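Local coordinates for protein pullulanase (Klebsiella oxytoca, PDB 2YOC) that hydrolyses the alpha-1,6-glucosidic linkages of pullulan and of branched alpha-glucans, as a secreted bacterial debranching enzyme, at residues H353-V364 / G600-I611; A750-A758 / S831-D839. One frame throughout, in Å; residues are numbered along the deposited sequence.

How the contacts relate
Contact 1 comes first along the chain and is complete before contact 2 begins; their centres lie 55 Å apart, on opposite sides of the centre of the chain, and their nearest atoms are about 32 Å apart. Both involve the eight-stranded parallel barrel. In contact 1 the segment 600-611, from the connection between barrel strands 586-591 and 661-664, meets strand 358-364 of the antiparallel sheet of the carbohydrate-binding module. Contact 2 joins the connection between barrel strands 718-720 and 814-816 to the one between 814-816 and 860-864. Contact 1 therefore docks an accessory module on the barrel, whereas contact 2 ties two of the barrel's own connections together.

Contact 1 of 2, residues H353-V364 / G600-I611; sequences HPQSRKVEQYEV and GPTDRTSVLDKI. With SO4 (sulfate ion), chain P.
H353 and Y362 reach over from the 353-364 side, each with an aliphatic group of 600-611 on a ring face. In two CH-pi contacts, CD of P601 sits over the H353 imidazole, 3.8 Å from its centroid, and CD of K610 over the Y362 phenol, 3.9 Å from the ring centre. H353 has CG anti to the backbone N (chi1 -157°), which lays the imidazole over P601. Its ND1 accepts a hydrogen bond from the backbone N of Q355 close to the ring plane, while NE2 gives a weak bond to D609 OD2 (3.0 Å, 125° at the hydrogen). Carboxylate and imidazole planes are 79° apart. D609 OD2 also accepts from G600 N at 3.0 Å through its anti lone pair, and OD1 is satisfied by the backbone N of W614. Y362 OH donates to K610 O at 2.7 Å, in the carbonyl plane and on a lone pair. K610 carries its ammonium on to two backbone carbonyls: NZ is 2.7 Å from D603 O and 2.8 Å from S606 O. D603 O accepts from S606 N on its opposite face, closing the type I turn 603-606. Beside P601, S356 OG bonds to E360 OE2. V364 CG1 adds an apolar end, 3.7 Å from I611 CG1. Farther out, R604 NH2 bonds a sulfate oxygen, with weaker bonds from NE; the ion is probably from the crystallisation liquor. The whole is an interdomain seam, strand 358-364 of a CBM48 beta-sandwich, with the turn leading into it, docked on the connection after the third strand of a (beta/alpha)8 barrel.

Contact 2 of 2, residues A750-A758 / S831-D839; sequences AGVLPNELA and SYKASQEAD
The side-chain amide of N755 meets the end of helix 826-833 through its ND2, with K833 O 2.6 Å from ND2 and tilted 23° out of the amide plane. Seen from the carbonyl, ND2 stands above the plane rather than on a lone pair. ND2 has a second acceptor in R741 O. On the other side of the amide, OD1 faces back on its own chain in a weak Asx turn, from L757 N to OD1, laid over the type I turn 755-758; A758 N is also near OD1 (2.9 Å, weak). A chi1 of 60°, with CG between the backbone N and the carbonyl carbon, lets the amide serve both sides. A second flat group, the E837 carboxylate, has OE1 against L753 CD1 at 3.4 Å. Between them S835 OG gives a weak bond to P754 O (3.2 Å), and L753 CG rests on S835 CB at 3.8 Å. R741 backs the junction, its NH1 bonding Y832 O and A834 O and its NE in a salt bridge with E756. An amide and a guanidinium thus bond the carbonyls leaving the helix end, which have no next turn to serve them, while L753 contributes a comparable apolar share by packing on S835 and A838.

Contact 1 of 2, residues H353-V364 / G600-I611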
loop_
_atom_site.group_PDB
_atom_site.type_symbol
_atom_site.label_atom_id
_atom_site.label_comp_id
_atom_site.label_asym_id
_atom_site.label_seq_id
_atom_site.Cartn_x
_atom_site.Cartn_y
_atom_site.Cartn_z
ATOM N N HIS B 353 -27.007 -22.453 -45.036
ATOM C CA HIS B 353 -26.303 -21.389 -44.314
ATOM C C HIS B 353 -27.316 -20.667 -43.447
ATOM O O HIS B 353 -28.238 -20.058 -43.990
ATOM C CB HIS B 353 -25.623 -20.389 -45.267
ATOM C CG HIS B 353 -24.494 -19.672 -44.616
ATOM N ND1 HIS B 353 -24.664 -18.993 -43.418
ATOM C CD2 HIS B 353 -23.192 -19.614 -44.968
ATOM C CE1 HIS B 353 -23.468 -18.532 -43.090
ATOM N NE2 HIS B 353 -22.550 -18.871 -43.997
ATOM N N PRO B 354 -27.159 -20.670 -42.105
ATOM C CA PRO B 354 -28.149 -19.995 -41.251
ATOM C C PRO B 354 -28.258 -18.478 -41.403
ATOM O O PRO B 354 -29.310 -17.927 -41.071
ATOM C CB PRO B 354 -27.751 -20.420 -39.840
ATOM C CG PRO B 354 -26.862 -21.618 -40.020
ATOM C CD PRO B 354 -26.134 -21.339 -41.286
ATOM N N GLN B 355 -27.216 -17.815 -41.943
ATOM C CA GLN B 355 -27.239 -16.373 -42.195
ATOM C C GLN B 355 -28.270 -16.010 -43.277
ATOM O O GLN B 355 -28.974 -15.010 -43.130
ATOM C CB GLN B 355 -25.861 -15.846 -42.597
ATOM C CG GLN B 355 -25.736 -14.341 -42.440
ATOM C CD GLN B 355 -24.394 -13.850 -42.880
ATOM O OE1 GLN B 355 -23.349 -14.334 -42.423
ATOM N NE2 GLN B 355 -24.389 -12.839 -43.735
ATOM N N SER B 356 -28.342 -16.812 -44.358
ATOM C CA SER B 356 -29.248 -16.625 -45.482
ATOM C C SER B 356 -30.522 -17.491 -45.344
ATOM O O SER B 356 -31.490 -17.325 -46.104
ATOM C CB SER B 356 -28.524 -16.957 -46.782
ATOM O OG SER B 356 -28.079 -18.303 -46.777
ATOM N N ARG B 357 -30.508 -18.424 -44.387
ATOM C CA ARG B 357 -31.587 -19.373 -44.142
ATOM C C ARG B 357 -31.872 -20.256 -45.353
ATOM O O ARG B 357 -32.911 -20.925 -45.400
ATOM C CB ARG B 357 -32.840 -18.712 -43.593
ATOM C CG ARG B 357 -32.724 -18.507 -42.118
ATOM C CD ARG B 357 -33.996 -17.947 -41.567
ATOM N NE ARG B 357 -35.003 -18.990 -41.371
ATOM C CZ ARG B 357 -36.276 -18.746 -41.084
ATOM N NH1 ARG B 357 -36.705 -17.496 -40.952
ATOM N NH2 ARG B 357 -37.131 -19.751 -40.919
ATOM N N LYS B 358 -30.928 -20.310 -46.304
ATOM C CA LYS B 358 -31.100 -21.144 -47.483
ATOM C C LYS B 358 -30.022 -22.230 -47.714
ATOM O O LYS B 358 -28.985 -22.255 -47.037
ATOM C CB LYS B 358 -31.422 -20.313 -48.728
ATOM C CG LYS B 358 -30.466 -19.187 -49.033
ATOM C CD LYS B 358 -30.980 -18.424 -50.241
ATOM C CE LYS B 358 -29.915 -18.174 -51.279
ATOM N NZ LYS B 358 -30.395 -18.469 -52.658
ATOM N N VAL B 359 -30.336 -23.193 -48.593
ATOM C CA VAL B 359 -29.422 -24.273 -48.941
ATOM C C VAL B 359 -28.654 -23.718 -50.127
ATOM O O VAL B 359 -29.156 -23.622 -51.249
ATOM C CB VAL B 359 -30.081 -25.663 -49.191
ATOM C CG1 VAL B 359 -29.018 -26.717 -49.498
ATOM C CG2 VAL B 359 -30.932 -26.101 -47.993
ATOM N N GLU B 360 -27.480 -23.213 -49.805
ATOM C CA GLU B 360 -26.557 -22.548 -50.701
ATOM C C GLU B 360 -25.857 -23.519 -51.604
ATOM O O GLU B 360 -25.541 -24.645 -51.212
ATOM C CB GLU B 360 -25.517 -21.758 -49.882
ATOM C CG GLU B 360 -26.074 -20.534 -49.171
ATOM C CD GLU B 360 -26.460 -19.345 -50.041
ATOM O OE1 GLU B 360 -25.959 -19.217 -51.185
ATOM O OE2 GLU B 360 -27.246 -18.506 -49.543
ATOM N N GLN B 361 -25.620 -23.076 -52.824
ATOM C CA GLN B 361 -24.858 -23.845 -53.777
ATOM C C GLN B 361 -23.779 -22.957 -54.362
ATOM O O GLN B 361 -24.094 -21.971 -55.051
ATOM C CB GLN B 361 -25.730 -24.509 -54.818
ATOM C CG GLN B 361 -26.115 -25.900 -54.382
ATOM C CD GLN B 361 -26.901 -26.613 -55.445
ATOM O OE1 GLN B 361 -28.052 -26.286 -55.743
ATOM N NE2 GLN B 361 -26.300 -27.629 -56.022
ATOM N N TYR B 362 -22.501 -23.255 -53.982
ATOM C CA TYR B 362 -21.317 -22.521 -54.411
ATOM C C TYR B 362 -20.053 -23.386 -54.471
ATOM O O TYR B 362 -19.979 -24.442 -53.833
ATOM C CB TYR B 362 -21.070 -21.269 -53.535
ATOM C CG TYR B 362 -21.357 -21.393 -52.046
ATOM C CD1 TYR B 362 -20.908 -22.489 -51.314
ATOM C CD2 TYR B 362 -21.973 -20.358 -51.347
ATOM C CE1 TYR B 362 -21.143 -22.591 -49.946
ATOM C CE2 TYR B 362 -22.229 -20.459 -49.984
ATOM C CZ TYR B 362 -21.823 -21.582 -49.291
ATOM O OH TYR B 362 -22.037 -21.671 -47.943
ATOM N N GLU B 363 -19.057 -22.923 -55.232
ATOM C CA GLU B 363 -17.754 -23.557 -55.313
ATOM C C GLU B 363 -16.835 -22.731 -54.449
ATOM O O GLU B 363 -16.772 -21.509 -54.597
ATOM C CB GLU B 363 -17.245 -23.610 -56.738
ATOM C CG GLU B 363 -17.925 -24.679 -57.562
ATOM C CD GLU B 363 -17.300 -24.817 -58.928
ATOM O OE1 GLU B 363 -16.069 -24.605 -59.036
ATOM O OE2 GLU B 363 -18.042 -25.106 -59.896
ATOM N N VAL B 364 -16.174 -23.408 -53.493
ATOM C CA VAL B 364 -15.299 -22.820 -52.473
ATOM C C VAL B 364 -13.897 -23.413 -52.618
ATOM O O VAL B 364 -13.764 -24.573 -52.993
ATOM C CB VAL B 364 -15.890 -23.110 -51.050
ATOM C CG1 VAL B 364 -15.200 -22.289 -49.955
ATOM C CG2 VAL B 364 -17.389 -22.857 -51.008
ATOM N N GLY B 600 -20.072 -15.446 -43.961
ATOM C CA GLY B 600 -21.313 -15.329 -44.728
ATOM C C GLY B 600 -21.277 -16.083 -46.037
ATOM O O GLY B 600 -20.198 -16.435 -46.527
ATOM N N PRO B 601 -22.444 -16.353 -46.647
ATOM C CA PRO B 601 -22.445 -17.144 -47.889
ATOM C C PRO B 601 -22.134 -16.362 -49.166
ATOM O O PRO B 601 -22.151 -16.951 -50.260
ATOM C CB PRO B 601 -23.840 -17.763 -47.909
ATOM C CG PRO B 601 -24.673 -16.802 -47.193
ATOM C CD PRO B 601 -23.814 -16.033 -46.215
ATOM N N THR B 602 -21.831 -15.045 -49.048
ATOM C CA THR B 602 -21.592 -14.256 -50.259
ATOM C C THR B 602 -20.207 -13.718 -50.453
ATOM O O THR B 602 -19.723 -13.737 -51.598
ATOM C CB THR B 602 -22.705 -13.250 -50.521
ATOM O OG1 THR B 602 -22.818 -12.367 -49.402
ATOM C CG2 THR B 602 -24.036 -13.926 -50.785
ATOM N N ASP B 603 -19.556 -13.240 -49.368
ATOM C CA ASP B 603 -18.209 -12.675 -49.521
ATOM C C ASP B 603 -17.261 -13.604 -50.243
ATOM O O ASP B 603 -17.158 -14.798 -49.920
ATOM C CB ASP B 603 -17.545 -12.287 -48.201
ATOM C CG ASP B 603 -17.788 -10.901 -47.690
ATOM O OD1 ASP B 603 -18.842 -10.691 -47.059
ATOM O OD2 ASP B 603 -16.864 -10.039 -47.824
ATOM N N ARG B 604 -16.553 -13.023 -51.205
ATOM C CA ARG B 604 -15.524 -13.650 -52.016
ATOM C C ARG B 604 -14.460 -14.339 -51.110
ATOM O O ARG B 604 -14.063 -15.476 -51.374
ATOM C CB ARG B 604 -14.880 -12.529 -52.831
ATOM C CG ARG B 604 -13.655 -12.928 -53.600
ATOM C CD ARG B 604 -13.097 -11.728 -54.311
ATOM N NE ARG B 604 -12.285 -10.904 -53.420
ATOM C CZ ARG B 604 -10.972 -11.030 -53.281
ATOM N NH1 ARG B 604 -10.309 -11.972 -53.953
ATOM N NH2 ARG B 604 -10.307 -10.219 -52.472
ATOM N N THR B 605 -14.044 -13.635 -50.037
ATOM C CA THR B 605 -13.020 -14.103 -49.120
ATOM C C THR B 605 -13.513 -14.998 -47.976
ATOM O O THR B 605 -12.700 -15.459 -47.168
ATOM C CB THR B 605 -12.078 -12.976 -48.705
ATOM O OG1 THR B 605 -12.719 -12.208 -47.687
ATOM C CG2 THR B 605 -11.665 -12.099 -49.860
ATOM N N SER B 606 -14.825 -15.267 -47.907
ATOM C CA SER B 606 -15.346 -16.206 -46.919
ATOM C C SER B 606 -15.049 -17.609 -47.483
ATOM O O SER B 606 -15.471 -17.944 -48.613
ATOM C CB SER B 606 -16.845 -16.022 -46.718
ATOM O OG SER B 606 -17.350 -17.061 -45.892
ATOM N N VAL B 607 -14.229 -18.390 -46.755
ATOM C CA VAL B 607 -13.880 -19.746 -47.187
ATOM C C VAL B 607 -14.434 -20.702 -46.125
ATOM O O VAL B 607 -15.369 -21.459 -46.399
ATOM C CB VAL B 607 -12.359 -19.937 -47.495
ATOM C CG1 VAL B 607 -12.086 -21.322 -48.063
ATOM C CG2 VAL B 607 -11.822 -18.861 -48.446
ATOM N N LEU B 608 -13.961 -20.554 -44.894
ATOM C CA LEU B 608 -14.381 -21.365 -43.748
ATOM C C LEU B 608 -15.881 -21.300 -43.431
ATOM O O LEU B 608 -16.485 -22.340 -43.155
ATOM C CB LEU B 608 -13.549 -21.029 -42.498
ATOM C CG LEU B 608 -12.103 -21.460 -42.538
ATOM C CD1 LEU B 608 -11.330 -20.811 -41.442
ATOM C CD2 LEU B 608 -11.986 -22.985 -42.502
ATOM N N ASP B 609 -16.482 -20.089 -43.470
ATOM C CA ASP B 609 -17.905 -19.964 -43.168
ATOM C C ASP B 609 -18.835 -20.407 -44.320
ATOM O O ASP B 609 -20.041 -20.568 -44.113
ATOM C CB ASP B 609 -18.259 -18.581 -42.605
ATOM C CG ASP B 609 -19.562 -18.576 -41.812
ATOM O OD1 ASP B 609 -19.697 -19.410 -40.866
ATOM O OD2 ASP B 609 -20.474 -17.781 -42.168
ATOM N N LYS B 610 -18.278 -20.632 -45.518
ATOM C CA LYS B 610 -19.069 -21.143 -46.623
ATOM C C LYS B 610 -19.129 -22.675 -46.518
ATOM O O LYS B 610 -20.140 -23.264 -46.909
ATOM C CB LYS B 610 -18.480 -20.734 -47.976
ATOM C CG LYS B 610 -18.760 -19.302 -48.396
ATOM C CD LYS B 610 -18.524 -19.220 -49.880
ATOM C CE LYS B 610 -18.529 -17.821 -50.430
ATOM N NZ LYS B 610 -17.150 -17.376 -50.759
ATOM N N ILE B 611 -18.048 -23.316 -45.971
ATOM C CA ILE B 611 -17.938 -24.782 -45.830
ATOM C C ILE B 611 -18.682 -25.343 -44.617
ATOM O O ILE B 611 -19.471 -26.287 -44.761
ATOM C CB ILE B 611 -16.490 -25.323 -45.978
ATOM C CG1 ILE B 611 -15.829 -24.764 -47.245
ATOM C CG2 ILE B 611 -16.497 -26.829 -46.040
ATOM C CD1 ILE B 611 -14.342 -24.810 -47.253
HETATM S S SO4 P . -14.027 -8.449 -51.427
HETATM O O1 SO4 P . -14.810 -8.963 -52.565
HETATM O O2 SO4 P . -13.922 -9.486 -50.374
HETATM O O3 SO4 P . -14.723 -7.302 -50.860
HETATM O O4 SO4 P . -12.690 -8.036 -51.895
#

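Contact 2 of 2, residues A750-A758 / S831-D839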
loop_
_atom_site.group_PDB
_atom_site.type_symbol
_atom_site.label_atom_id
_atom_site.label_comp_id
_atom_site.label_asym_id
_atom_site.label_seq_id
_atom_site.Cartn_x
_atom_site.Cartn_y
_atom_site.Cartn_z
ATOM N N ALA B 750 11.147 12.606 -19.469
ATOM C CA ALA B 750 10.103 12.790 -18.470
ATOM C C ALA B 750 10.787 13.082 -17.145
ATOM O O ALA B 750 11.617 12.277 -16.695
ATOM C CB ALA B 750 9.262 11.536 -18.354
ATOM N N GLY B 751 10.515 14.267 -16.601
ATOM C CA GLY B 751 11.077 14.735 -15.337
ATOM C C GLY B 751 12.358 15.538 -15.493
ATOM O O GLY B 751 12.410 16.713 -15.109
ATOM N N VAL B 752 13.398 14.896 -16.067
ATOM C CA VAL B 752 14.739 15.457 -16.287
ATOM C C VAL B 752 14.814 16.677 -17.210
ATOM O O VAL B 752 15.560 17.621 -16.921
ATOM C CB VAL B 752 15.780 14.389 -16.679
ATOM C CG1 VAL B 752 15.972 13.373 -15.565
ATOM C CG2 VAL B 752 15.425 13.706 -17.995
ATOM N N LEU B 753 14.103 16.625 -18.347
ATOM C CA LEU B 753 14.092 17.696 -19.344
ATOM C C LEU B 753 12.662 17.784 -19.877
ATOM O O LEU B 753 12.322 17.179 -20.905
ATOM C CB LEU B 753 15.167 17.433 -20.432
ATOM C CG LEU B 753 15.252 18.366 -21.638
ATOM C CD1 LEU B 753 15.491 19.806 -21.234
ATOM C CD2 LEU B 753 16.317 17.900 -22.597
ATOM N N PRO B 754 11.779 18.462 -19.115
ATOM C CA PRO B 754 10.369 18.518 -19.518
ATOM C C PRO B 754 10.103 19.447 -20.675
ATOM O O PRO B 754 10.839 20.409 -20.887
ATOM C CB PRO B 754 9.631 18.961 -18.245
ATOM C CG PRO B 754 10.682 19.063 -17.167
ATOM C CD PRO B 754 11.995 19.199 -17.860
ATOM N N ASN B 755 9.060 19.132 -21.437
ATOM C CA ASN B 755 8.605 19.943 -22.554
ATOM C C ASN B 755 7.539 20.927 -22.041
ATOM O O ASN B 755 6.955 20.699 -20.976
ATOM C CB ASN B 755 8.093 19.056 -23.694
ATOM C CG ASN B 755 6.922 18.137 -23.389
ATOM O OD1 ASN B 755 5.993 18.459 -22.639
ATOM N ND2 ASN B 755 6.882 17.007 -24.076
ATOM N N GLU B 756 7.280 22.008 -22.795
ATOM C CA GLU B 756 6.316 23.048 -22.395
ATOM C C GLU B 756 4.928 22.589 -21.963
ATOM O O GLU B 756 4.301 23.291 -21.171
ATOM C CB GLU B 756 6.247 24.209 -23.400
ATOM C CG GLU B 756 5.405 23.956 -24.637
ATOM C CD GLU B 756 5.982 22.993 -25.655
ATOM O OE1 GLU B 756 7.228 22.876 -25.747
ATOM O OE2 GLU B 756 5.173 22.378 -26.385
ATOM N N LEU B 757 4.460 21.419 -22.449
ATOM C CA LEU B 757 3.124 20.911 -22.105
ATOM C C LEU B 757 3.084 19.948 -20.904
ATOM O O LEU B 757 2.011 19.733 -20.329
ATOM C CB LEU B 757 2.409 20.298 -23.335
ATOM C CG LEU B 757 2.401 21.085 -24.662
ATOM C CD1 LEU B 757 1.487 20.423 -25.662
ATOM C CD2 LEU B 757 1.919 22.491 -24.480
ATOM N N ALA B 758 4.251 19.393 -20.523
ATOM C CA ALA B 758 4.401 18.413 -19.443
ATOM C C ALA B 758 3.975 18.904 -18.054
ATOM O O ALA B 758 4.217 20.066 -17.699
ATOM C CB ALA B 758 5.826 17.882 -19.403
ATOM N N SER B 831 9.808 12.972 -31.296
ATOM C CA SER B 831 9.428 14.239 -31.940
ATOM C C SER B 831 8.208 14.877 -31.242
ATOM O O SER B 831 8.239 16.068 -30.941
ATOM C CB SER B 831 9.185 14.035 -33.430
ATOM O OG SER B 831 10.333 13.450 -34.031
ATOM N N TYR B 832 7.207 14.069 -30.878
ATOM C CA TYR B 832 6.030 14.524 -30.125
ATOM C C TYR B 832 6.371 14.907 -28.668
ATOM O O TYR B 832 5.773 15.834 -28.120
ATOM C CB TYR B 832 5.006 13.380 -30.014
ATOM C CG TYR B 832 3.982 13.225 -31.116
ATOM C CD1 TYR B 832 3.270 14.322 -31.594
ATOM C CD2 TYR B 832 3.599 11.964 -31.558
ATOM C CE1 TYR B 832 2.279 14.174 -32.565
ATOM C CE2 TYR B 832 2.592 11.801 -32.507
ATOM C CZ TYR B 832 1.930 12.908 -33.008
ATOM O OH TYR B 832 0.947 12.732 -33.954
ATOM N N LYS B 833 7.274 14.127 -28.020
ATOM C CA LYS B 833 7.573 14.242 -26.583
ATOM C C LYS B 833 8.814 15.036 -26.088
ATOM O O LYS B 833 8.827 15.445 -24.920
ATOM C CB LYS B 833 7.501 12.855 -25.913
ATOM C CG LYS B 833 6.099 12.296 -25.774
ATOM C CD LYS B 833 6.091 10.770 -25.694
ATOM C CE LYS B 833 4.858 10.164 -26.323
ATOM N NZ LYS B 833 3.619 10.382 -25.521
ATOM N N ALA B 834 9.849 15.215 -26.937
ATOM C CA ALA B 834 11.086 15.906 -26.548
ATOM C C ALA B 834 10.929 17.410 -26.360
ATOM O O ALA B 834 10.154 18.045 -27.087
ATOM C CB ALA B 834 12.197 15.614 -27.546
ATOM N N SER B 835 11.676 17.981 -25.387
ATOM C CA SER B 835 11.666 19.424 -25.104
ATOM C C SER B 835 12.250 20.172 -26.293
ATOM O O SER B 835 13.138 19.641 -26.966
ATOM C CB SER B 835 12.468 19.744 -23.841
ATOM O OG SER B 835 12.483 21.132 -23.547
ATOM N N GLN B 836 11.748 21.402 -26.543
ATOM C CA GLN B 836 12.207 22.286 -27.622
ATOM C C GLN B 836 13.742 22.421 -27.585
ATOM O O GLN B 836 14.375 22.601 -28.628
ATOM C CB GLN B 836 11.523 23.673 -27.513
ATOM C CG GLN B 836 11.568 24.508 -28.805
ATOM C CD GLN B 836 10.583 25.651 -28.828
ATOM O OE1 GLN B 836 10.977 26.818 -28.839
ATOM N NE2 GLN B 836 9.287 25.354 -28.934
ATOM N N GLU B 837 14.319 22.261 -26.369
ATOM C CA GLU B 837 15.739 22.332 -26.022
ATOM C C GLU B 837 16.549 21.154 -26.557
ATOM O O GLU B 837 17.760 21.284 -26.753
ATOM C CB GLU B 837 15.909 22.437 -24.490
ATOM C CG GLU B 837 15.548 23.801 -23.917
ATOM C CD GLU B 837 15.940 24.067 -22.472
ATOM O OE1 GLU B 837 15.815 23.142 -21.633
ATOM O OE2 GLU B 837 16.321 25.223 -22.168
ATOM N N ALA B 838 15.901 20.006 -26.768
ATOM C CA ALA B 838 16.608 18.841 -27.266
ATOM C C ALA B 838 16.904 18.920 -28.774
ATOM O O ALA B 838 16.012 18.750 -29.610
ATOM C CB ALA B 838 15.851 17.576 -26.908
ATOM N N ASP B 839 18.171 19.226 -29.102
ATOM C CA ASP B 839 18.686 19.341 -30.472
ATOM C C ASP B 839 18.804 17.974 -31.127
ATOM O O ASP B 839 18.846 16.963 -30.418
ATOM C CB ASP B 839 20.052 20.039 -30.474
ATOM C CG ASP B 839 21.010 19.536 -29.406
ATOM O OD1 ASP B 839 20.802 19.880 -28.205
ATOM O OD2 ASP B 839 21.972 18.811 -29.764
#